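Local coordinates for malonyl CoA-acyl carrier protein transacylase (Mycobacterium tuberculosis, PDB 2QC3) that catalyses the transfer of the malonyl group from malonyl-CoA to the holo acyl carrier protein in fatty acid biosynthesis, at residues A256-H261 and R281-V286; G138-V143 and A155-A160; K229-T232 and A236-D239. One frame throughout, in Å; residues are numbered along the deposited sequence.

Interaction 1 (A256-H261 and R281-V286); sequences ATLREH and RELRGV
L283 and R259 join the last turn of helix 251-260 to the chain leaving helix 275-282, two helices that flank the parallel sheet of the acyl transferase fold: helix 251-260 precedes strand 263-268, and helix 275-282 belongs to the beta-alpha-beta crossover from that strand to strand 288-290. The tight part is apolar and lies on the sheet side. Methyl CD2 of L283 presses against the backbone of the first helix, 3.3 Å from R259 CA and 3.8 Å from L258 C, while L283 CD1 is 4.0 Å from L258 CB. The same leucine also packs on V263 and I266, so it lies between the helix and strand 263-268; L258 in turn reaches L223.

The loose part lies toward solvent. With CG of R259 anti to the backbone N (chi1 -157°) and a bend at chi3, the arginine runs across E282, its CD 3.6 Å from E282 O. Its guanidinium has E282 CA on one face, offset toward the rim. A salt bridge joins R259 NH2 to E282 OE2 at 2.6 Å, but NH2 is modelled too close to a neighbour, so its length and the near-parallel planes of guanidinium and carboxylate (5°) are uncertain, though the two charges are neighbours.

L283 opens a type II beta turn that ends at V286, with G285 at positive phi. Away from the contact, helix 251-260 ends before H261, whose ring folds back on the last turn: ND1 donates to T257 O at 2.9 Å.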
loop_
_atom_site.group_PDB
_atom_site.type_symbol
_atom_site.label_atom_id
_atom_site.label_comp_id
_atom_site.label_asym_id
_atom_site.label_seq_id
_atom_site.Cartn_x
_atom_site.Cartn_y
_atom_site.Cartn_z
ATOM N N ALA A 256 -4.916 -6.341 13.693
ATOM C CA ALA A 256 -5.232 -7.260 14.784
ATOM C C ALA A 256 -3.926 -7.892 15.254
ATOM O O ALA A 256 -3.725 -8.121 16.445
ATOM C CB ALA A 256 -6.202 -8.345 14.304
ATOM N N THR A 257 -3.033 -8.163 14.310
ATOM C CA THR A 257 -1.744 -8.750 14.645
ATOM C C THR A 257 -0.858 -7.739 15.373
ATOM O O THR A 257 -0.077 -8.105 16.252
ATOM C CB THR A 257 -1.018 -9.253 13.381
ATOM O OG1 THR A 257 -1.788 -10.306 12.780
ATOM C CG2 THR A 257 0.373 -9.780 13.736
ATOM N N LEU A 258 -0.975 -6.469 15.003
ATOM C CA LEU A 258 -0.190 -5.424 15.654
ATOM C C LEU A 258 -0.591 -5.365 17.124
ATOM O O LEU A 258 0.252 -5.199 18.006
ATOM C CB LEU A 258 -0.448 -4.069 14.992
ATOM C CG LEU A 258 -0.007 -3.950 13.531
ATOM C CD1 LEU A 258 -0.421 -2.591 12.970
ATOM C CD2 LEU A 258 1.508 -4.133 13.446
ATOM N N ARG A 259 -1.888 -5.514 17.372
ATOM C CA ARG A 259 -2.430 -5.491 18.724
ATOM C C ARG A 259 -1.790 -6.617 19.541
ATOM O O ARG A 259 -1.428 -6.431 20.707
ATOM C CB ARG A 259 -3.950 -5.670 18.674
ATOM C CG ARG A 259 -4.691 -5.129 19.884
ATOM C CD ARG A 259 -6.191 -5.357 19.763
ATOM N NE ARG A 259 -6.688 -5.052 18.423
ATOM C CZ ARG A 259 -7.973 -5.080 18.075
ATOM N NH1 ARG A 259 -8.900 -5.393 18.972
ATOM N NH2 ARG A 259 -8.332 -4.813 16.827
ATOM N N GLU A 260 -1.650 -7.784 18.917
ATOM C CA GLU A 260 -1.044 -8.938 19.575
ATOM C C GLU A 260 0.343 -8.608 20.114
ATOM O O GLU A 260 0.728 -9.074 21.185
ATOM C CB GLU A 260 -0.942 -10.112 18.602
ATOM C CG GLU A 260 -2.227 -10.901 18.438
ATOM C CD GLU A 260 -2.075 -12.032 17.441
ATOM O OE1 GLU A 260 -1.040 -12.731 17.494
ATOM O OE2 GLU A 260 -2.987 -12.228 16.609
ATOM N N HIS A 261 1.093 -7.811 19.362
ATOM C CA HIS A 261 2.430 -7.409 19.773
ATOM C C HIS A 261 2.333 -6.218 20.714
ATOM O O HIS A 261 1.243 -5.697 20.962
ATOM C CB HIS A 261 3.265 -7.029 18.550
ATOM C CG HIS A 261 3.545 -8.174 17.631
ATOM N ND1 HIS A 261 2.549 -8.964 17.099
ATOM C CD2 HIS A 261 4.713 -8.672 17.155
ATOM C CE1 HIS A 261 3.088 -9.898 16.337
ATOM N NE2 HIS A 261 4.400 -9.743 16.355
ATOM N N ARG A 281 -7.571 2.835 16.042
ATOM C CA ARG A 281 -8.794 2.224 16.536
ATOM C C ARG A 281 -8.597 0.924 17.309
ATOM O O ARG A 281 -9.317 0.659 18.271
ATOM C CB ARG A 281 -9.775 2.005 15.379
ATOM C CG ARG A 281 -11.197 1.727 15.840
ATOM C CD ARG A 281 -12.192 1.602 14.684
ATOM N NE ARG A 281 -12.467 2.869 14.007
ATOM C CZ ARG A 281 -11.744 3.364 13.005
ATOM N NH1 ARG A 281 -10.688 2.704 12.547
ATOM N NH2 ARG A 281 -12.083 4.520 12.452
ATOM N N GLU A 282 -7.624 0.115 16.903
ATOM C CA GLU A 282 -7.379 -1.152 17.581
ATOM C C GLU A 282 -6.262 -1.023 18.609
ATOM O O GLU A 282 -6.247 -1.731 19.616
ATOM C CB GLU A 282 -7.025 -2.244 16.567
ATOM C CG GLU A 282 -7.920 -2.270 15.331
ATOM C CD GLU A 282 -9.398 -2.338 15.656
ATOM O OE1 GLU A 282 -10.215 -2.129 14.733
ATOM O OE2 GLU A 282 -9.746 -2.606 16.826
ATOM N N LEU A 283 -5.325 -0.117 18.348
ATOM C CA LEU A 283 -4.204 0.104 19.253
ATOM C C LEU A 283 -4.452 1.397 20.016
ATOM O O LEU A 283 -3.730 2.372 19.843
ATOM C CB LEU A 283 -2.902 0.220 18.458
ATOM C CG LEU A 283 -2.602 -0.915 17.477
ATOM C CD1 LEU A 283 -1.347 -0.585 16.696
ATOM C CD2 LEU A 283 -2.442 -2.224 18.223
ATOM N N ARG A 284 -5.481 1.399 20.855
ATOM C CA ARG A 284 -5.833 2.585 21.627
ATOM C C ARG A 284 -4.788 2.936 22.677
ATOM O O ARG A 284 -4.267 2.064 23.364
ATOM C CB ARG A 284 -7.194 2.385 22.296
ATOM C CG ARG A 284 -8.325 2.171 21.309
ATOM C CD ARG A 284 -9.635 1.867 22.014
ATOM N NE ARG A 284 -10.684 1.524 21.057
ATOM C CZ ARG A 284 -11.886 1.062 21.390
ATOM N NH1 ARG A 284 -12.204 0.883 22.667
ATOM N NH2 ARG A 284 -12.772 0.777 20.443
ATOM N N GLY A 285 -4.487 4.224 22.791
ATOM C CA GLY A 285 -3.503 4.668 23.760
ATOM C C GLY A 285 -2.116 4.698 23.155
ATOM O O GLY A 285 -1.149 5.082 23.816
ATOM N N VAL A 286 -2.023 4.295 21.891
ATOM C CA VAL A 286 -0.748 4.276 21.187
ATOM C C VAL A 286 -0.603 5.519 20.318
ATOM O O VAL A 286 -1.415 5.767 19.432
ATOM C CB VAL A 286 -0.627 3.028 20.278
ATOM C CG1 VAL A 286 0.750 2.991 19.619
ATOM C CG2 VAL A 286 -0.874 1.766 21.092
#

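Interaction 2 (G138-V143 and A155-A160); sequences GDETEV and ANRNAA
E140 reaches R157 by an extended chain, R157 reaches E140 by a folded one. In E140 the first torsion sets CG trans to the backbone N (chi1 -172°) and the next is fully extended, which carries the carboxylate straight out from the first turn of helix 140-149. R157 is bent at both chi2 and chi3, and these bends swing its guanidinium off strand 153-159 toward the helix start.

The two side chains cross at about a right angle, and their flat ends stand 75° apart, so the groups do not meet in a two-pronged pair. A single oxygen, E140 OE2, sits at the edge of the guanidinium, near its plane, 3.2 Å from R157 NH2; E140 OE1 is 4.2 Å from that same NH2. The N-H...O angle of 121° makes this a weak hydrogen bond within a salt bridge. A160 adds little, its CA lying 4.5 Å from E140 OE2.

Lying near the N-terminal end of the helix, the carboxylate may be slightly stabilised by its dipole. D139 caps that end, OD1 accepting from E142 N at 3.1 Å through its anti lone pair. On the strand side, R157 also packs on I163 and D252, and its side chain is about 10 Å from that of H195, an active-site residue by similarity.

This surface bridge thus joins the first helix to the second strand of a beta-alpha-beta-beta-alpha-beta unit with strand order 4-1-3-2, the ferredoxin-like small subdomain of FabD-type acyltransferases.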
loop_
_atom_site.group_PDB
_atom_site.type_symbol
_atom_site.label_atom_id
_atom_site.label_comp_id
_atom_site.label_asym_id
_atom_site.label_seq_id
_atom_site.Cartn_x
_atom_site.Cartn_y
_atom_site.Cartn_z
ATOM N N GLY A 138 -23.274 0.416 7.660
ATOM C CA GLY A 138 -24.192 -0.653 7.324
ATOM C C GLY A 138 -23.919 -1.863 8.193
ATOM O O GLY A 138 -22.909 -1.907 8.897
ATOM N N ASP A 139 -24.821 -2.836 8.164
ATOM C CA ASP A 139 -24.642 -4.048 8.948
ATOM C C ASP A 139 -23.634 -4.902 8.190
ATOM O O ASP A 139 -23.875 -5.291 7.045
ATOM C CB ASP A 139 -25.968 -4.791 9.095
ATOM C CG ASP A 139 -25.831 -6.055 9.913
ATOM O OD1 ASP A 139 -25.385 -7.082 9.358
ATOM O OD2 ASP A 139 -26.157 -6.017 11.117
ATOM N N GLU A 140 -22.505 -5.184 8.830
ATOM C CA GLU A 140 -21.438 -5.949 8.202
ATOM C C GLU A 140 -21.904 -7.189 7.449
ATOM O O GLU A 140 -21.603 -7.351 6.270
ATOM C CB GLU A 140 -20.386 -6.352 9.237
ATOM C CG GLU A 140 -19.160 -6.979 8.609
ATOM C CD GLU A 140 -18.120 -7.369 9.629
ATOM O OE1 GLU A 140 -18.337 -8.352 10.372
ATOM O OE2 GLU A 140 -17.083 -6.682 9.687
ATOM N N THR A 141 -22.632 -8.063 8.134
ATOM C CA THR A 141 -23.120 -9.283 7.512
ATOM C C THR A 141 -23.944 -8.964 6.272
ATOM O O THR A 141 -23.716 -9.531 5.206
ATOM C CB THR A 141 -23.956 -10.116 8.513
ATOM O OG1 THR A 141 -23.095 -10.609 9.549
ATOM C CG2 THR A 141 -24.623 -11.297 7.816
ATOM N N GLU A 142 -24.889 -8.046 6.406
ATOM C CA GLU A 142 -25.722 -7.664 5.273
ATOM C C GLU A 142 -24.912 -7.080 4.109
ATOM O O GLU A 142 -25.169 -7.397 2.951
ATOM C CB GLU A 142 -26.785 -6.666 5.721
ATOM C CG GLU A 142 -27.732 -7.233 6.769
ATOM C CD GLU A 142 -28.354 -8.551 6.336
ATOM O OE1 GLU A 142 -28.940 -8.598 5.230
ATOM O OE2 GLU A 142 -28.261 -9.541 7.098
ATOM N N VAL A 143 -23.939 -6.229 4.410
ATOM C CA VAL A 143 -23.112 -5.645 3.362
ATOM C C VAL A 143 -22.314 -6.742 2.648
ATOM O O VAL A 143 -22.388 -6.875 1.427
ATOM C CB VAL A 143 -22.135 -4.584 3.930
ATOM C CG1 VAL A 143 -21.059 -4.248 2.910
ATOM C CG2 VAL A 143 -22.902 -3.318 4.284
ATOM N N ALA A 155 -12.529 -6.664 -1.792
ATOM C CA ALA A 155 -11.106 -6.546 -2.096
ATOM C C ALA A 155 -10.292 -5.910 -0.978
ATOM O O ALA A 155 -9.087 -6.109 -0.895
ATOM C CB ALA A 155 -10.910 -5.781 -3.420
ATOM N N ASN A 156 -10.958 -5.140 -0.124
ATOM C CA ASN A 156 -10.303 -4.518 1.022
ATOM C C ASN A 156 -11.187 -4.748 2.245
ATOM O O ASN A 156 -12.406 -4.557 2.177
ATOM C CB ASN A 156 -10.170 -2.998 0.869
ATOM C CG ASN A 156 -8.946 -2.552 0.083
ATOM O OD1 ASN A 156 -8.508 -1.409 0.242
ATOM N ND2 ASN A 156 -8.410 -3.414 -0.775
ATOM N N ARG A 157 -10.581 -5.205 3.337
ATOM C CA ARG A 157 -11.267 -5.361 4.618
ATOM C C ARG A 157 -10.316 -4.508 5.452
ATOM O O ARG A 157 -9.258 -4.972 5.876
ATOM C CB ARG A 157 -11.268 -6.815 5.122
ATOM C CG ARG A 157 -12.202 -7.789 4.360
ATOM C CD ARG A 157 -13.674 -7.388 4.440
ATOM N NE ARG A 157 -14.209 -7.384 5.803
ATOM C CZ ARG A 157 -14.670 -8.451 6.455
ATOM N NH1 ARG A 157 -14.677 -9.654 5.884
ATOM N NH2 ARG A 157 -15.136 -8.309 7.690
ATOM N N ASN A 158 -10.683 -3.251 5.671
ATOM C CA ASN A 158 -9.821 -2.327 6.398
ATOM C C ASN A 158 -10.078 -2.162 7.891
ATOM O O ASN A 158 -9.142 -1.927 8.655
ATOM C CB ASN A 158 -9.852 -0.963 5.708
ATOM C CG ASN A 158 -9.281 -1.013 4.308
ATOM O OD1 ASN A 158 -8.274 -1.674 4.067
ATOM N ND2 ASN A 158 -9.909 -0.300 3.376
ATOM N N ALA A 159 -11.340 -2.281 8.295
ATOM C CA ALA A 159 -11.744 -2.167 9.695
ATOM C C ALA A 159 -13.246 -2.434 9.752
ATOM O O ALA A 159 -13.905 -2.503 8.715
ATOM C CB ALA A 159 -11.435 -0.752 10.225
ATOM N N ALA A 160 -13.795 -2.587 10.952
ATOM C CA ALA A 160 -15.231 -2.826 11.066
ATOM C C ALA A 160 -15.966 -1.673 10.378
ATOM O O ALA A 160 -15.690 -0.506 10.642
ATOM C CB ALA A 160 -15.640 -2.916 12.535
#

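Interaction 3 (K229-T232 and A236-D239); sequences KPVT and AAMD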
loop_
_atom_site.group_PDB
_atom_site.type_symbol
_atom_site.label_atom_id
_atom_site.label_comp_id
_atom_site.label_asym_id
_atom_site.label_seq_id
_atom_site.Cartn_x
_atom_site.Cartn_y
_atom_site.Cartn_z
ATOM N N LYS A 229 -0.661 -12.103 8.879
ATOM C CA LYS A 229 0.372 -12.888 9.554
ATOM C C LYS A 229 1.744 -12.595 8.957
ATOM O O LYS A 229 1.863 -12.256 7.779
ATOM C CB LYS A 229 0.076 -14.382 9.432
ATOM C CG LYS A 229 -1.225 -14.816 10.082
ATOM C CD LYS A 229 -1.170 -14.745 11.589
ATOM C CE LYS A 229 -2.493 -15.223 12.176
ATOM N NZ LYS A 229 -2.491 -15.235 13.668
ATOM N N PRO A 230 2.804 -12.732 9.762
ATOM C CA PRO A 230 4.141 -12.458 9.237
ATOM C C PRO A 230 4.697 -13.463 8.224
ATOM O O PRO A 230 4.389 -14.651 8.274
ATOM C CB PRO A 230 4.998 -12.369 10.500
ATOM C CG PRO A 230 4.302 -13.263 11.456
ATOM C CD PRO A 230 2.841 -12.983 11.216
ATOM N N VAL A 231 5.484 -12.952 7.283
ATOM C CA VAL A 231 6.148 -13.783 6.286
ATOM C C VAL A 231 7.582 -13.762 6.783
ATOM O O VAL A 231 8.215 -12.709 6.841
ATOM C CB VAL A 231 6.056 -13.185 4.865
ATOM C CG1 VAL A 231 4.678 -13.475 4.278
ATOM C CG2 VAL A 231 6.302 -11.680 4.906
ATOM N N THR A 232 8.082 -14.932 7.156
ATOM C CA THR A 232 9.413 -15.068 7.732
ATOM C C THR A 232 10.577 -15.384 6.804
ATOM O O THR A 232 11.734 -15.337 7.228
ATOM C CB THR A 232 9.376 -16.131 8.832
ATOM O OG1 THR A 232 8.984 -17.387 8.261
ATOM C CG2 THR A 232 8.358 -15.738 9.904
ATOM N N ALA A 236 8.791 -16.985 0.970
ATOM C CA ALA A 236 7.406 -16.898 1.416
ATOM C C ALA A 236 6.873 -15.496 1.171
ATOM O O ALA A 236 5.769 -15.319 0.661
ATOM C CB ALA A 236 7.298 -17.254 2.898
ATOM N N ALA A 237 7.663 -14.493 1.535
ATOM C CA ALA A 237 7.255 -13.106 1.351
ATOM C C ALA A 237 6.998 -12.771 -0.120
ATOM O O ALA A 237 5.962 -12.196 -0.459
ATOM C CB ALA A 237 8.322 -12.174 1.908
ATOM N N MET A 238 7.927 -13.135 -1.000
ATOM C CA MET A 238 7.750 -12.817 -2.415
ATOM C C MET A 238 6.587 -13.562 -3.056
ATOM O O MET A 238 5.822 -12.972 -3.819
ATOM C CB MET A 238 9.043 -13.079 -3.193
ATOM C CG MET A 238 10.205 -12.213 -2.733
ATOM S SD MET A 238 9.788 -10.447 -2.662
ATOM C CE MET A 238 9.825 -10.025 -4.428
ATOM N N ASP A 239 6.448 -14.849 -2.744
ATOM C CA ASP A 239 5.351 -15.641 -3.294
ATOM C C ASP A 239 4.018 -15.035 -2.862
ATOM O O ASP A 239 3.075 -14.955 -3.643
ATOM C CB ASP A 239 5.427 -17.097 -2.809
ATOM C CG ASP A 239 6.567 -17.868 -3.450
ATOM O OD1 ASP A 239 7.103 -17.396 -4.474
ATOM O OD2 ASP A 239 6.918 -18.953 -2.940
#
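V231 and A237 meet without any flat side-chain group between them, so the flat surface in this contact is a backbone one: the peptide joining A236 to A237. Methyl CG1 of V231 lies on one side of that peptide's plane, beyond the O and N atoms toward A237 CA. The distances bear this out, since V231 CG1 is 3.9 Å from A237 CA but 4.2 Å from A236 O and likewise 4.2 Å from A237 N. The second methyl, CG2 of V231, on the same side, lies nearest the methyl of A237, 3.6 Å from its CB.

The chi1 torsion of V231, -79°, explains this division. It puts CG1 anti to the carbonyl carbon and CG2 between that carbon and the backbone N, which turns both branches toward the helix. CB of V231 itself is 3.7 Å from A237 CA, in keeping with V231 and A237 CA atoms just 5.1 Å apart.

In the fold, V231 belongs to the connection between strand 221-222, at an edge of the parallel sheet, and helix 234-243. Its backbone is hydrogen-bonded to that of L222, and its side chain touches L222 as well, so the valine is held between the sheet edge and the first turns of the helix. S233 is the N-cap of that helix: it directly precedes residue 234, and its OG accepts from A236 N, the backbone N-H of the third helical residue.

The carbonyls of A236 and A237 have partners of their own. A236 O is hydrogen-bonded to T240 OG1, within the same helix, while A237 O is hydrogen-bonded to the hydroxyl OH of Y99, on helix 94-101.

From the N terminus, interaction 2 comes first: residues 138-160 form a closed helix-to-strand loop within the ferredoxin-like subdomain. Interaction 3 follows at 229-239, a short loop with three residues between its segments, where the chain leaves the edge strand 221-222 and enters helix 234-243. Interaction 1 then closes the excursion 256-286, which carries strand 263-268 of the parallel sheet. The three loops are in series; none nests in or crosses another. Interaction 1 nevertheless touches both others: R281 NH1 packs 4.2 Å from A159 CB, touching across the two subdomains, and E260 OE2 lies 4.2 Å from K229 NZ. Interactions 2 and 3 remain about 12 Å apart at their nearest atoms.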